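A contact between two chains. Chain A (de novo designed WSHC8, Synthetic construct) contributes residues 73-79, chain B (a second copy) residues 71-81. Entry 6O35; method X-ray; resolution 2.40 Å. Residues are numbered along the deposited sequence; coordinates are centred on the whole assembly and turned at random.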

# COMPACT_ATOMS: atom_id res chain seq x y z
N GLN A 73 -4.50 -16.57 -1.56
CA GLN A 73 -4.62 -16.93 -0.15
C GLN A 73 -4.04 -15.85 0.74
O GLN A 73 -4.68 -15.42 1.71
CB GLN A 73 -3.93 -18.27 0.10
CG GLN A 73 -4.63 -19.47 -0.52
CD GLN A 73 -5.93 -19.83 0.19
OE1 GLN A 73 -6.57 -18.99 0.81
NE2 GLN A 73 -6.32 -21.10 0.10
N LEU A 74 -2.83 -15.39 0.44
CA LEU A 74 -2.21 -14.33 1.23
C LEU A 74 -3.08 -13.08 1.25
O LEU A 74 -3.31 -12.48 2.31
CB LEU A 74 -0.82 -14.00 0.68
CG LEU A 74 0.29 -14.98 1.02
CD1 LEU A 74 1.53 -14.71 0.18
CD2 LEU A 74 0.62 -14.91 2.51
N THR A 75 -3.58 -12.68 0.08
CA THR A 75 -4.42 -11.48 0.01
C THR A 75 -5.71 -11.66 0.81
O THR A 75 -6.13 -10.75 1.53
CB THR A 75 -4.73 -11.15 -1.45
OG1 THR A 75 -3.54 -10.69 -2.10
CG2 THR A 75 -5.80 -10.09 -1.54
N ALA A 76 -6.35 -12.82 0.68
CA ALA A 76 -7.55 -13.09 1.47
C ALA A 76 -7.20 -13.18 2.96
O ALA A 76 -7.95 -12.69 3.81
CB ALA A 76 -8.22 -14.38 1.00
N TRP A 77 -6.07 -13.80 3.28
CA TRP A 77 -5.60 -13.84 4.66
C TRP A 77 -5.36 -12.43 5.19
O TRP A 77 -5.69 -12.13 6.34
CB TRP A 77 -4.32 -14.68 4.73
CG TRP A 77 -3.67 -14.75 6.07
CD1 TRP A 77 -4.21 -14.41 7.28
CD2 TRP A 77 -2.33 -15.18 6.34
NE1 TRP A 77 -3.29 -14.60 8.28
CE2 TRP A 77 -2.12 -15.07 7.73
CE3 TRP A 77 -1.28 -15.64 5.54
CZ2 TRP A 77 -0.92 -15.42 8.34
CZ3 TRP A 77 -0.08 -15.98 6.14
CH2 TRP A 77 0.09 -15.87 7.53
N GLU A 78 -4.79 -11.56 4.36
CA GLU A 78 -4.54 -10.19 4.78
C GLU A 78 -5.84 -9.46 5.09
O GLU A 78 -5.94 -8.75 6.10
CB GLU A 78 -3.75 -9.45 3.70
CG GLU A 78 -3.58 -7.97 3.96
N ILE A 79 -6.85 -9.62 4.24
CA ILE A 79 -8.11 -8.91 4.43
C ILE A 79 -8.82 -9.42 5.68
O ILE A 79 -9.16 -8.64 6.58
CB ILE A 79 -9.00 -9.06 3.18
CG1 ILE A 79 -8.31 -8.45 1.96
CG2 ILE A 79 -10.34 -8.39 3.42
CD1 ILE A 79 -8.86 -8.97 0.64
N GLU B 71 9.28 -13.83 -2.03
CA GLU B 71 8.20 -12.86 -1.95
C GLU B 71 7.07 -13.38 -1.07
O GLU B 71 6.51 -12.63 -0.26
CB GLU B 71 7.68 -12.53 -3.35
CG GLU B 71 6.90 -11.23 -3.44
CD GLU B 71 6.05 -11.14 -4.69
OE1 GLU B 71 6.35 -11.83 -5.68
OE2 GLU B 71 5.05 -10.38 -4.67
N ALA B 72 6.73 -14.66 -1.21
CA ALA B 72 5.66 -15.24 -0.41
C ALA B 72 6.01 -15.20 1.07
O ALA B 72 5.19 -14.79 1.91
CB ALA B 72 5.38 -16.67 -0.86
N GLN B 73 7.22 -15.62 1.43
CA GLN B 73 7.64 -15.60 2.83
C GLN B 73 7.59 -14.19 3.40
O GLN B 73 7.12 -13.99 4.53
CB GLN B 73 9.04 -16.19 2.97
CG GLN B 73 9.10 -17.70 2.94
CD GLN B 73 8.54 -18.33 4.21
OE1 GLN B 73 7.95 -17.66 5.05
NE2 GLN B 73 8.73 -19.64 4.34
N LEU B 74 8.07 -13.20 2.65
CA LEU B 74 8.03 -11.82 3.12
C LEU B 74 6.60 -11.36 3.36
O LEU B 74 6.32 -10.66 4.34
CB LEU B 74 8.72 -10.91 2.10
CG LEU B 74 10.24 -10.93 2.09
CD1 LEU B 74 10.79 -10.36 0.79
CD2 LEU B 74 10.80 -10.17 3.29
N THR B 75 5.67 -11.75 2.48
CA THR B 75 4.28 -11.33 2.63
C THR B 75 3.66 -11.97 3.87
O THR B 75 3.03 -11.28 4.69
CB THR B 75 3.49 -11.69 1.38
OG1 THR B 75 4.07 -11.04 0.24
CG2 THR B 75 2.04 -11.27 1.52
N ALA B 76 3.81 -13.29 4.03
CA ALA B 76 3.30 -13.95 5.22
C ALA B 76 3.97 -13.40 6.48
O ALA B 76 3.34 -13.29 7.53
CB ALA B 76 3.51 -15.46 5.12
N TRP B 77 5.25 -13.05 6.38
CA TRP B 77 5.94 -12.41 7.50
C TRP B 77 5.34 -11.05 7.80
O TRP B 77 5.22 -10.66 8.97
CB TRP B 77 7.43 -12.29 7.17
CG TRP B 77 8.25 -11.61 8.21
CD1 TRP B 77 7.95 -11.45 9.54
CD2 TRP B 77 9.52 -10.98 8.02
NE1 TRP B 77 8.95 -10.77 10.17
CE2 TRP B 77 9.93 -10.46 9.26
CE3 TRP B 77 10.36 -10.80 6.91
CZ2 TRP B 77 11.13 -9.79 9.43
CZ3 TRP B 77 11.55 -10.13 7.08
CH2 TRP B 77 11.93 -9.62 8.33
N GLU B 78 4.95 -10.31 6.77
CA GLU B 78 4.33 -9.00 6.98
C GLU B 78 2.96 -9.15 7.62
O GLU B 78 2.60 -8.37 8.52
CB GLU B 78 4.23 -8.25 5.66
CG GLU B 78 3.79 -6.81 5.79
N ILE B 79 2.18 -10.14 7.19
CA ILE B 79 0.84 -10.33 7.73
C ILE B 79 0.90 -10.73 9.19
O ILE B 79 0.26 -10.12 10.05
CB ILE B 79 0.07 -11.37 6.89
CG1 ILE B 79 -0.25 -10.81 5.50
CG2 ILE B 79 -1.19 -11.81 7.62
CD1 ILE B 79 -0.72 -11.85 4.51
N GLU B 80 1.67 -11.78 9.51
CA GLU B 80 1.72 -12.28 10.88
C GLU B 80 2.36 -11.26 11.81
O GLU B 80 1.92 -11.10 12.96
CB GLU B 80 2.48 -13.60 10.93
CG GLU B 80 1.59 -14.82 10.79
CD GLU B 80 0.52 -14.89 11.86
OE1 GLU B 80 0.76 -14.38 12.98
OE2 GLU B 80 -0.57 -15.45 11.59
N SER B 81 3.41 -10.57 11.35
CA SER B 81 4.02 -9.54 12.17
C SER B 81 3.02 -8.43 12.49
O SER B 81 2.98 -7.93 13.62
CB SER B 81 5.25 -8.97 11.46
OG SER B 81 5.73 -7.81 12.11

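Two helices from copies of the designed protein WSHC8 run nearly parallel, their axes 10° apart in direction and 10.3 Å apart at closest approach, and bury 360 Å² between them, most of it supplied by Leu A74, Trp A77 and Ile B79 (77, 85 and 86 Å²). No hydrogen bond crosses between the modelled atoms; the contact is mainly apolar packing. Along chain A, Gln A73 stays out of reach, and the first residue to engage is Leu A74. Its CA-to-CB bond points toward chain B, and its side chain (chi1 m, chi2 t) enters a hole formed by Ala B72, Thr B75, Ala B76 and Ile B79. CD1 of Leu A74 lies 3.7 Å from CG2 of Thr B75, while CD2 of Leu A74 lies 3.9 Å from both CB of Ala B76 and CD1 of Ile B79. The small alanine side chains let Leu A74 reach the chain B backbone as well: its CD1 is 4.0 Å from Ala B72 O and its CD2 3.9 Å from Ala B76 N. Thr B75 offers its methyl to the contact while its hydroxyl OG1 donates to Glu B71 O at 3.0 Å within its own helix, so the polar group is satisfied without a partner on chain A. One turn after Leu A74, Trp A77 (chi1 t) lays its indole against chain B. CG2 of Ile B79 sits over one face of Trp A77, 3.6 Å from the centroid of its five-membered ring and 20° off the normal, a CH-pi contact; the ring's flat surface suits a methyl group. CB of Ala B76 approaches CZ3 of Trp A77 at 3.8 Å. At the ring edge, OE2 of Glu B80 comes within 3.3 Å of CZ2 of Trp A77, placing a carboxylate oxygen beside the ring's CH rim. The CA-to-CB bond of Glu A78, modelled only to CG, is directed sideways, and its CB meets CD1 of Ile B79 at 3.9 Å. Ile B79 thus touches all three contacting residues of chain A.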